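Local structure of protein Pcdhgc3 (Mus musculus, 4ZI8) at residues Glu168-Arg173 against Ala184-Arg190; Leu192-Pro198 against Val224-Asn230; Ala233-Tyr239 against Ala324-Val328. The protein probably acts as a calcium-dependent cell-adhesion protein of neurons, a clustered protocadherin of which this chain holds the first three extracellular cadherin domains. All blocks are in the same frame, centred on the assembly; numbering follows the deposited sequence.

Contact 1 of 3, residues Glu168-Arg173 against Ala184-Arg190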
loop_
_atom_site.group_PDB
_atom_site.type_symbol
_atom_site.label_atom_id
_atom_site.label_comp_id
_atom_site.label_asym_id
_atom_site.label_seq_id
_atom_site.Cartn_x
_atom_site.Cartn_y
_atom_site.Cartn_z
ATOM N N GLU B 168 8.993 5.344 17.208
ATOM C CA GLU B 168 9.181 3.926 17.488
ATOM C C GLU B 168 8.912 3.002 16.302
ATOM O O GLU B 168 9.051 1.789 16.450
ATOM C CB GLU B 168 8.320 3.501 18.683
ATOM C CG GLU B 168 6.876 3.340 18.390
ATOM C CD GLU B 168 6.086 2.770 19.585
ATOM O OE1 GLU B 168 5.399 3.555 20.279
ATOM O OE2 GLU B 168 6.156 1.541 19.825
ATOM N N TYR B 169 8.565 3.539 15.133
ATOM C CA TYR B 169 8.172 2.685 14.006
ATOM C C TYR B 169 9.075 2.729 12.777
ATOM O O TYR B 169 9.186 1.727 12.045
ATOM C CB TYR B 169 6.770 3.044 13.529
ATOM C CG TYR B 169 5.705 2.996 14.603
ATOM C CD1 TYR B 169 5.143 1.786 15.014
ATOM C CD2 TYR B 169 5.259 4.166 15.192
ATOM C CE1 TYR B 169 4.174 1.757 15.987
ATOM C CE2 TYR B 169 4.299 4.148 16.158
ATOM C CZ TYR B 169 3.759 2.951 16.557
ATOM O OH TYR B 169 2.798 2.977 17.536
ATOM N N PHE B 170 9.666 3.894 12.528
ATOM C CA PHE B 170 10.352 4.178 11.266
ATOM C C PHE B 170 11.826 4.544 11.444
ATOM O O PHE B 170 12.180 5.388 12.284
ATOM C CB PHE B 170 9.665 5.333 10.546
ATOM C CG PHE B 170 8.237 5.070 10.147
ATOM C CD1 PHE B 170 7.945 4.345 9.004
ATOM C CD2 PHE B 170 7.195 5.591 10.886
ATOM C CE1 PHE B 170 6.651 4.122 8.621
ATOM C CE2 PHE B 170 5.893 5.358 10.518
ATOM C CZ PHE B 170 5.619 4.632 9.373
ATOM N N ALA B 171 12.695 3.931 10.648
ATOM C CA ALA B 171 14.053 4.459 10.493
ATOM C C ALA B 171 14.096 5.319 9.234
ATOM O O ALA B 171 13.156 5.295 8.432
ATOM C CB ALA B 171 15.087 3.341 10.428
ATOM N N LEU B 172 15.166 6.095 9.078
ATOM C CA LEU B 172 15.347 6.948 7.900
ATOM C C LEU B 172 16.499 6.448 7.057
ATOM O O LEU B 172 17.549 6.105 7.594
ATOM C CB LEU B 172 15.612 8.397 8.303
ATOM C CG LEU B 172 15.347 9.426 7.189
ATOM C CD1 LEU B 172 13.850 9.491 6.896
ATOM C CD2 LEU B 172 15.876 10.823 7.543
ATOM N N ARG B 173 16.321 6.395 5.742
ATOM C CA ARG B 173 17.477 6.234 4.845
ATOM C C ARG B 173 17.644 7.440 3.964
ATOM O O ARG B 173 16.662 8.023 3.535
ATOM C CB ARG B 173 17.339 5.003 3.977
ATOM C CG ARG B 173 17.238 3.809 4.813
ATOM C CD ARG B 173 17.376 2.576 4.023
ATOM N NE ARG B 173 17.377 1.450 4.944
ATOM C CZ ARG B 173 17.354 0.185 4.552
ATOM N NH1 ARG B 173 17.324 -0.094 3.254
ATOM N NH2 ARG B 173 17.369 -0.786 5.448
ATOM N N ALA B 184 15.174 11.384 1.229
ATOM C CA ALA B 184 15.026 10.464 2.328
ATOM C C ALA B 184 13.839 9.509 2.072
ATOM O O ALA B 184 12.920 9.834 1.312
ATOM C CB ALA B 184 14.832 11.234 3.610
ATOM N N GLU B 185 13.871 8.333 2.684
ATOM C CA GLU B 185 12.689 7.473 2.710
ATOM C C GLU B 185 12.511 6.940 4.103
ATOM O O GLU B 185 13.489 6.654 4.789
ATOM C CB GLU B 185 12.806 6.330 1.704
ATOM C CG GLU B 185 14.024 5.442 1.888
ATOM C CD GLU B 185 14.200 4.437 0.749
ATOM O OE1 GLU B 185 13.379 4.450 -0.197
ATOM O OE2 GLU B 185 15.174 3.648 0.795
ATOM N N LEU B 186 11.270 6.843 4.556
ATOM C CA LEU B 186 11.008 6.108 5.782
ATOM C C LEU B 186 11.181 4.638 5.517
ATOM O O LEU B 186 10.843 4.155 4.441
ATOM C CB LEU B 186 9.598 6.333 6.300
ATOM C CG LEU B 186 9.189 7.750 6.618
ATOM C CD1 LEU B 186 7.727 7.661 6.981
ATOM C CD2 LEU B 186 9.997 8.292 7.769
ATOM N N VAL B 187 11.693 3.918 6.502
ATOM C CA VAL B 187 11.700 2.473 6.432
ATOM C C VAL B 187 10.906 1.968 7.608
ATOM O O VAL B 187 11.233 2.282 8.760
ATOM C CB VAL B 187 13.110 1.899 6.485
ATOM C CG1 VAL B 187 13.050 0.372 6.485
ATOM C CG2 VAL B 187 13.933 2.438 5.319
ATOM N N LEU B 188 9.878 1.172 7.334
ATOM C CA LEU B 188 9.030 0.665 8.415
ATOM C C LEU B 188 9.788 -0.427 9.153
ATOM O O LEU B 188 10.065 -1.486 8.591
ATOM C CB LEU B 188 7.711 0.159 7.857
ATOM C CG LEU B 188 6.709 -0.304 8.919
ATOM C CD1 LEU B 188 6.198 0.904 9.720
ATOM C CD2 LEU B 188 5.570 -1.063 8.262
ATOM N N GLU B 189 10.152 -0.150 10.405
ATOM C CA GLU B 189 11.009 -1.036 11.193
ATOM C C GLU B 189 10.217 -1.902 12.168
ATOM O O GLU B 189 10.597 -3.031 12.442
ATOM C CB GLU B 189 12.040 -0.221 11.971
ATOM C CG GLU B 189 12.945 0.563 11.098
ATOM C CD GLU B 189 14.316 -0.015 11.080
ATOM O OE1 GLU B 189 14.684 -0.658 12.085
ATOM O OE2 GLU B 189 15.023 0.158 10.068
ATOM N N ARG B 190 9.129 -1.347 12.701
ATOM C CA ARG B 190 8.203 -2.078 13.554
ATOM C C ARG B 190 6.802 -1.848 13.009
ATOM O O ARG B 190 6.458 -0.737 12.630
ATOM C CB ARG B 190 8.330 -1.621 15.018
ATOM C CG ARG B 190 9.798 -1.627 15.532
ATOM C CD ARG B 190 9.973 -1.245 17.011
ATOM N NE ARG B 190 9.010 -1.882 17.921
ATOM C CZ ARG B 190 7.994 -1.246 18.483
ATOM N NH1 ARG B 190 7.795 0.038 18.235
ATOM N NH2 ARG B 190 7.186 -1.884 19.298
#
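Phe-170 lays its ring under the side chain of Leu-186: methyl CD1 of Leu-186 stands 4.0 Å from the ring centroid of Phe-170 and only 16° off the normal, a CH-pi contact over one face. Leu-188 reaches the same ring obliquely, its CD1 coming to 3.4 Å from CE1 of Phe-170. With CG anti to the backbone N (chi1 -176°), Leu-188 swings that methyl towards the phenyl group. Leu-172 continues this apolar face, its CD1 resting against CB of Ala-184.

The backbone evidence is that of an antiparallel hairpin. Ala-171 with Val-187 and Arg-173 with Glu-185 are hydrogen-bonded pairs, while Phe-170 with Leu-188 and Leu-172 with Leu-186 are non-hydrogen-bonded ones. Beyond the Phe-170/Leu-188 pair, the carbonyl O of Tyr-169 takes two donors, Glu-189 N at 2.7 Å and Arg-190 N at 3.1 Å.

At this end of the hairpin Arg-190 grips Glu-168 twice. NH1 of Arg-190 meets OE2 of Glu-168 at 2.7 Å, on the anti lone pair, and also the backbone O of Glu-168 at 2.8 Å, from above the carbonyl plane. Carboxylate and guanidinium lie nearly coplanar, 16° apart. OE1 of Glu-168 pairs with Arg-196, outside the two segments. Over its centre, one face of the Tyr-169 ring carries CG of Glu-168. An alanine at Glu-168 is likely to leave Arg-190 and Arg-196 without this carboxylate and to uncover part of the Tyr-169 ring.

On the other face of the hairpin, CG2 of Val-187 lies against the extended Arg-173, and Glu-185 turns to Arg-143 for a salt bridge. The Phe-170 and Leu-172 face packs on strands 159-164 and 199-208, the opposite sheet of the cadherin sandwich, while strand 143-145 pairs with 182-188 along its other edge.

Contact 2 of 3, residues Leu192-Pro198 against Val224-Asn230; sequences LDWEREP and VLDANDN. With CA (calcium ion), chain Q; CA (calcium ion), chain R; CA (calcium ion), chain S.
Metal coordination dominates the meeting of Glu-195 with Asp-226 and Asp-229. The carboxylate of Glu-195 bridges two calcium ions: OE2 binds one at 2.0 Å, OE1 the other at 2.2 Å. Asp-229 bridges the same pair, OD1 on the first ion and OD2 on the second. Asp-226 OD1 and the backbone O of Ala-227 add to the first site, Asp-193 OD1 and two waters to the second; Glu-136 serves both and Asp-262 the first. A third calcium takes Asn-228 OD1 and Asn-230 O, completed by Asp-260, Asp-262, Asn-266 and Asp-316.

Ring and apolar contacts flank this cluster. CB of Asp-226 lies over one face of the Trp-194 indole, 4.0 Å from the five-membered centroid and 14° off its normal, with CB of Pro-198 over the opposite face. Trp-194 has CG anti to the backbone N (chi1 -175°), which places the ring between them. CG1 of Val-224 meets CB of Leu-192 and CB of Trp-194.

Val-224 N gives a hydrogen bond to Pro-198 O at 2.9 Å, and Asp-226 OD2 is bonded to Asn-266. Asp-193 OD1 accepts from Glu-195 N in an Asx turn.

Glu-195 OE2 and Asp-226 OD1 stand 3.1 Å apart, a separation of like charges that the shared calcium probably makes tolerable. The DANDN linker at 226-230 therefore probably depends on bound calcium for its rigidity, as in other cadherins.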
loop_
_atom_site.group_PDB
_atom_site.type_symbol
_atom_site.label_atom_id
_atom_site.label_comp_id
_atom_site.label_asym_id
_atom_site.label_seq_id
_atom_site.Cartn_x
_atom_site.Cartn_y
_atom_site.Cartn_z
ATOM N N LEU B 192 3.005 -1.038 12.341
ATOM C CA LEU B 192 2.038 -0.100 12.897
ATOM C C LEU B 192 0.901 -0.893 13.525
ATOM O O LEU B 192 0.707 -2.067 13.203
ATOM C CB LEU B 192 1.488 0.838 11.826
ATOM C CG LEU B 192 2.519 1.684 11.089
ATOM C CD1 LEU B 192 1.846 2.406 9.936
ATOM C CD2 LEU B 192 3.158 2.669 12.055
ATOM N N ASP B 193 0.136 -0.240 14.395
ATOM C CA ASP B 193 -0.968 -0.889 15.076
ATOM C C ASP B 193 -2.060 0.133 15.303
ATOM O O ASP B 193 -1.942 0.964 16.184
ATOM C CB ASP B 193 -0.530 -1.499 16.398
ATOM C CG ASP B 193 -1.669 -2.234 17.108
ATOM O OD1 ASP B 193 -2.748 -2.422 16.513
ATOM O OD2 ASP B 193 -1.490 -2.642 18.267
ATOM N N TRP B 194 -3.133 0.063 14.502
ATOM C CA TRP B 194 -4.209 1.049 14.559
ATOM C C TRP B 194 -4.865 1.090 15.924
ATOM O O TRP B 194 -5.259 2.177 16.393
ATOM C CB TRP B 194 -5.289 0.771 13.500
ATOM C CG TRP B 194 -6.350 1.848 13.477
ATOM C CD1 TRP B 194 -6.388 2.956 12.662
ATOM C CD2 TRP B 194 -7.511 1.930 14.317
ATOM N NE1 TRP B 194 -7.505 3.711 12.947
ATOM C CE2 TRP B 194 -8.202 3.111 13.961
ATOM C CE3 TRP B 194 -8.023 1.127 15.345
ATOM C CZ2 TRP B 194 -9.383 3.498 14.580
ATOM C CZ3 TRP B 194 -9.205 1.507 15.960
ATOM C CH2 TRP B 194 -9.864 2.698 15.580
ATOM N N GLU B 195 -4.976 -0.085 16.539
ATOM C CA GLU B 195 -5.656 -0.203 17.815
ATOM C C GLU B 195 -4.907 0.539 18.903
ATOM O O GLU B 195 -5.516 0.994 19.856
ATOM C CB GLU B 195 -5.840 -1.671 18.213
ATOM C CG GLU B 195 -7.000 -2.376 17.505
ATOM C CD GLU B 195 -6.706 -2.704 16.052
ATOM O OE1 GLU B 195 -5.522 -2.870 15.715
ATOM O OE2 GLU B 195 -7.653 -2.803 15.237
ATOM N N ARG B 196 -3.591 0.666 18.758
ATOM C CA ARG B 196 -2.777 1.256 19.803
ATOM C C ARG B 196 -2.451 2.730 19.492
ATOM O O ARG B 196 -2.627 3.602 20.328
ATOM C CB ARG B 196 -1.509 0.421 19.992
ATOM C CG ARG B 196 -0.419 1.078 20.836
ATOM C CD ARG B 196 0.836 0.195 20.914
ATOM N NE ARG B 196 1.918 0.827 21.674
ATOM C CZ ARG B 196 2.983 1.418 21.130
ATOM N NH1 ARG B 196 3.127 1.454 19.809
ATOM N NH2 ARG B 196 3.914 1.968 21.907
ATOM N N GLU B 197 -2.005 3.009 18.274
ATOM C CA GLU B 197 -1.728 4.368 17.868
ATOM C C GLU B 197 -2.211 4.576 16.429
ATOM O O GLU B 197 -1.547 4.143 15.491
ATOM C CB GLU B 197 -0.225 4.664 18.001
ATOM C CG GLU B 197 0.109 6.142 18.050
ATOM C CD GLU B 197 1.608 6.419 18.195
ATOM O OE1 GLU B 197 2.382 5.457 18.404
ATOM O OE2 GLU B 197 2.007 7.612 18.094
ATOM N N PRO B 198 -3.373 5.225 16.253
ATOM C CA PRO B 198 -3.961 5.336 14.916
ATOM C C PRO B 198 -3.361 6.443 14.062
ATOM O O PRO B 198 -3.701 6.567 12.881
ATOM C CB PRO B 198 -5.437 5.630 15.210
ATOM C CG PRO B 198 -5.435 6.297 16.515
ATOM C CD PRO B 198 -4.312 5.672 17.296
ATOM N N VAL B 224 -2.589 5.881 10.310
ATOM C CA VAL B 224 -2.556 4.423 10.242
ATOM C C VAL B 224 -3.887 3.933 9.702
ATOM O O VAL B 224 -4.945 4.322 10.189
ATOM C CB VAL B 224 -2.246 3.799 11.606
ATOM C CG1 VAL B 224 -2.181 2.271 11.490
ATOM C CG2 VAL B 224 -0.922 4.351 12.135
ATOM N N LEU B 225 -3.866 3.117 8.657
ATOM C CA LEU B 225 -5.131 2.513 8.213
ATOM C C LEU B 225 -5.439 1.211 8.952
ATOM O O LEU B 225 -4.598 0.317 9.030
ATOM C CB LEU B 225 -5.115 2.255 6.706
ATOM C CG LEU B 225 -4.890 3.512 5.851
ATOM C CD1 LEU B 225 -4.679 3.129 4.401
ATOM C CD2 LEU B 225 -6.119 4.415 5.975
ATOM N N ASP B 226 -6.648 1.112 9.496
ATOM C CA ASP B 226 -7.087 -0.082 10.194
ATOM C C ASP B 226 -7.109 -1.303 9.278
ATOM O O ASP B 226 -7.494 -1.212 8.101
ATOM C CB ASP B 226 -8.492 0.114 10.777
ATOM C CG ASP B 226 -8.980 -1.114 11.535
ATOM O OD1 ASP B 226 -8.269 -1.549 12.460
ATOM O OD2 ASP B 226 -10.073 -1.645 11.217
ATOM N N ALA B 227 -6.690 -2.437 9.818
ATOM C CA ALA B 227 -6.900 -3.713 9.161
ATOM C C ALA B 227 -7.724 -4.583 10.097
ATOM O O ALA B 227 -7.760 -4.332 11.312
ATOM C CB ALA B 227 -5.598 -4.374 8.834
ATOM N N ASN B 228 -8.385 -5.590 9.536
ATOM C CA ASN B 228 -9.208 -6.502 10.315
ATOM C C ASN B 228 -8.326 -7.527 10.998
ATOM O O ASN B 228 -8.296 -8.689 10.606
ATOM C CB ASN B 228 -10.224 -7.194 9.412
ATOM C CG ASN B 228 -11.334 -7.886 10.183
ATOM O OD1 ASN B 228 -11.669 -7.527 11.317
ATOM N ND2 ASN B 228 -11.953 -8.868 9.536
ATOM N N ASP B 229 -7.579 -7.099 12.005
ATOM C CA ASP B 229 -6.702 -8.037 12.681
ATOM C C ASP B 229 -7.214 -8.370 14.058
ATOM O O ASP B 229 -6.446 -8.805 14.912
ATOM C CB ASP B 229 -5.256 -7.502 12.748
ATOM C CG ASP B 229 -5.153 -6.092 13.335
ATOM O OD1 ASP B 229 -6.187 -5.468 13.599
ATOM O OD2 ASP B 229 -4.023 -5.585 13.513
ATOM N N ASN B 230 -8.516 -8.193 14.276
ATOM C CA ASN B 230 -9.128 -8.679 15.507
ATOM C C ASN B 230 -10.434 -9.419 15.278
ATOM O O ASN B 230 -11.295 -8.947 14.543
ATOM C CB ASN B 230 -9.373 -7.526 16.473
ATOM C CG ASN B 230 -8.098 -6.967 17.017
ATOM O OD1 ASN B 230 -7.528 -7.497 17.974
ATOM N ND2 ASN B 230 -7.635 -5.887 16.415
HETATM CA CA CA Q . -7.236 -3.459 13.367
HETATM CA CA CA R . -3.727 -3.977 15.152
HETATM CA CA CA S . -12.615 -7.441 13.459
HETATM O O HOH W 1 -4.509 -5.447 16.943
HETATM O O HOH W 2 -1.693 -4.888 15.402
#

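Contact 3 of 3, residues Ala233-Tyr239 against Ala324-Val328; sequences AFNQSLY and AHCKV
Cys-326 presses its side chain on the face of the Phe-234 ring, at the edge of a cadherin beta-sandwich where the first strand of the domain changes from one sheet to the other. SG stands 3.8 Å from the Phe-234 centroid, 17° off the normal, a sulfur-aromatic contact, and CB of Cys-326 lies over the same face. The thiol can lie there because SG sits between the backbone N and carbonyl carbon (chi1 72°).

Other approaches to this ring come at different angles. Carbonyl O of Ala-324 meets it at the edge, 3.6 Å from CE2 of Phe-234, and CB of Ala-324 touches CD2. Tyr-239 takes the same sulfur obliquely, its CE1 3.8 Å from SG of Cys-326, so that one thiol is shared by two aromatic rings. CG of Gln-236 covers part of one face of Tyr-239, while the carbonyl O of Lys-327 lies at that ring's edge.

Parallel pairing of 238-239 with 327-328 fixes the register: Lys-327 N donates to Ser-237 O, and Tyr-239 N to Lys-327 O at 2.8 Å and an almost straight 176°. Strand 233-234 instead pairs with 252-259, to whose Leu-257 N the hydroxyl of Tyr-239 is also hydrogen-bonded. His-325 points away, its NE2 hydrogen-bonded to Asp-179 of the second subunit. Between the segments a water joins the side chain of Ser-237 to the backbone, lying 3.0 Å from Ser-237 OG and donating to His-325 O.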
loop_
_atom_site.group_PDB
_atom_site.type_symbol
_atom_site.label_atom_id
_atom_site.label_comp_id
_atom_site.label_asym_id
_atom_site.label_seq_id
_atom_site.Cartn_x
_atom_site.Cartn_y
_atom_site.Cartn_z
ATOM N N ALA B 233 -15.218 -11.166 20.078
ATOM C CA ALA B 233 -15.094 -11.990 21.273
ATOM C C ALA B 233 -16.358 -11.862 22.095
ATOM O O ALA B 233 -16.712 -10.754 22.492
ATOM C CB ALA B 233 -13.882 -11.576 22.098
ATOM N N PHE B 234 -17.025 -12.981 22.361
ATOM C CA PHE B 234 -18.219 -12.949 23.200
ATOM C C PHE B 234 -17.897 -12.590 24.641
ATOM O O PHE B 234 -16.844 -12.950 25.149
ATOM C CB PHE B 234 -18.958 -14.296 23.127
ATOM C CG PHE B 234 -19.862 -14.397 21.935
ATOM C CD1 PHE B 234 -21.116 -13.799 21.953
ATOM C CD2 PHE B 234 -19.446 -15.036 20.782
ATOM C CE1 PHE B 234 -21.937 -13.854 20.862
ATOM C CE2 PHE B 234 -20.282 -15.102 19.673
ATOM C CZ PHE B 234 -21.519 -14.510 19.712
ATOM N N ASN B 235 -18.793 -11.839 25.273
ATOM C CA ASN B 235 -18.678 -11.517 26.685
ATOM C C ASN B 235 -18.642 -12.766 27.534
ATOM O O ASN B 235 -17.925 -12.836 28.528
ATOM C CB ASN B 235 -19.827 -10.618 27.126
ATOM C CG ASN B 235 -19.522 -9.148 26.906
ATOM O OD1 ASN B 235 -18.737 -8.791 26.026
ATOM N ND2 ASN B 235 -20.127 -8.288 27.716
ATOM N N GLN B 236 -19.426 -13.754 27.129
ATOM C CA GLN B 236 -19.405 -15.043 27.784
ATOM C C GLN B 236 -19.635 -16.122 26.754
ATOM O O GLN B 236 -20.253 -15.888 25.711
ATOM C CB GLN B 236 -20.440 -15.108 28.911
ATOM C CG GLN B 236 -21.795 -14.639 28.547
ATOM C CD GLN B 236 -22.719 -14.598 29.741
ATOM O OE1 GLN B 236 -22.815 -13.579 30.419
ATOM N NE2 GLN B 236 -23.387 -15.711 30.020
ATOM N N SER B 237 -19.089 -17.296 27.033
ATOM C CA SER B 237 -19.108 -18.389 26.087
ATOM C C SER B 237 -20.409 -19.158 26.193
ATOM O O SER B 237 -20.845 -19.778 25.230
ATOM C CB SER B 237 -17.932 -19.328 26.326
ATOM O OG SER B 237 -16.754 -18.779 25.763
ATOM N N LEU B 238 -21.021 -19.099 27.368
ATOM C CA LEU B 238 -22.205 -19.888 27.640
ATOM C C LEU B 238 -23.301 -19.008 28.221
ATOM O O LEU B 238 -23.079 -18.294 29.211
ATOM C CB LEU B 238 -21.867 -21.044 28.592
ATOM C CG LEU B 238 -23.008 -21.888 29.179
ATOM C CD1 LEU B 238 -23.843 -22.506 28.081
ATOM C CD2 LEU B 238 -22.451 -22.974 30.071
ATOM N N TYR B 239 -24.475 -19.062 27.588
ATOM C CA TYR B 239 -25.686 -18.413 28.104
ATOM C C TYR B 239 -26.733 -19.472 28.493
ATOM O O TYR B 239 -26.915 -20.451 27.772
ATOM C CB TYR B 239 -26.276 -17.448 27.068
ATOM C CG TYR B 239 -25.378 -16.291 26.674
ATOM C CD1 TYR B 239 -24.359 -16.458 25.749
ATOM C CD2 TYR B 239 -25.577 -15.020 27.206
ATOM C CE1 TYR B 239 -23.548 -15.395 25.380
ATOM C CE2 TYR B 239 -24.787 -13.958 26.845
ATOM C CZ TYR B 239 -23.771 -14.144 25.932
ATOM O OH TYR B 239 -22.983 -13.069 25.580
ATOM N N ALA B 324 -16.514 -15.705 16.115
ATOM C CA ALA B 324 -16.508 -16.084 17.515
ATOM C C ALA B 324 -17.784 -16.900 17.714
ATOM O O ALA B 324 -18.719 -16.773 16.918
ATOM C CB ALA B 324 -16.481 -14.879 18.406
ATOM N N HIS B 325 -17.815 -17.728 18.744
ATOM C CA HIS B 325 -18.956 -18.605 18.967
ATOM C C HIS B 325 -19.360 -18.604 20.404
ATOM O O HIS B 325 -18.507 -18.495 21.290
ATOM C CB HIS B 325 -18.626 -20.028 18.542
ATOM C CG HIS B 325 -18.007 -20.099 17.193
ATOM N ND1 HIS B 325 -18.758 -20.196 16.043
ATOM C CD2 HIS B 325 -16.708 -20.029 16.801
ATOM C CE1 HIS B 325 -17.946 -20.213 15.000
ATOM N NE2 HIS B 325 -16.696 -20.115 15.432
ATOM N N CYS B 326 -20.660 -18.730 20.639
ATOM C CA CYS B 326 -21.127 -18.973 21.979
ATOM C C CYS B 326 -22.261 -19.990 21.914
ATOM O O CYS B 326 -22.737 -20.371 20.827
ATOM C CB CYS B 326 -21.588 -17.680 22.656
ATOM S SG CYS B 326 -23.117 -17.064 21.996
ATOM N N LYS B 327 -22.667 -20.441 23.086
ATOM C CA LYS B 327 -23.714 -21.437 23.185
ATOM C C LYS B 327 -24.803 -20.944 24.119
ATOM O O LYS B 327 -24.512 -20.410 25.185
ATOM C CB LYS B 327 -23.128 -22.756 23.686
ATOM C CG LYS B 327 -24.117 -23.885 23.798
ATOM C CD LYS B 327 -23.389 -25.174 24.140
ATOM C CE LYS B 327 -22.025 -24.886 24.692
ATOM N NZ LYS B 327 -21.492 -26.026 25.490
ATOM N N VAL B 328 -26.056 -21.109 23.716
ATOM C CA VAL B 328 -27.179 -20.807 24.579
ATOM C C VAL B 328 -27.882 -22.113 24.931
ATOM O O VAL B 328 -28.285 -22.852 24.045
ATOM C CB VAL B 328 -28.179 -19.873 23.904
ATOM C CG1 VAL B 328 -29.211 -19.408 24.919
ATOM C CG2 VAL B 328 -27.435 -18.704 23.286
HETATM O O HOH W 3 -16.745 -17.759 22.960
#

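In the fold
The three contacts follow one another along the chain and along the rod of cadherin domains. Contacts 1 and 2 have centres about 18 Å apart and touch: Tyr-169 OH lies 2.7 Å from Glu-197 OE1, a probable hydrogen bond, and Glu-168 OE1 forms a salt bridge with Arg-196 NH2. The hairpin of the second domain thereby abuts the loop that supplies calcium ligands, the Tyr-169 side chain being about 10 Å from a bound ion. Contact 3 belongs to the third domain; its centre is about 25 Å from that of contact 2, joined through adjoining sequence alone, and about 41 Å from that of contact 1.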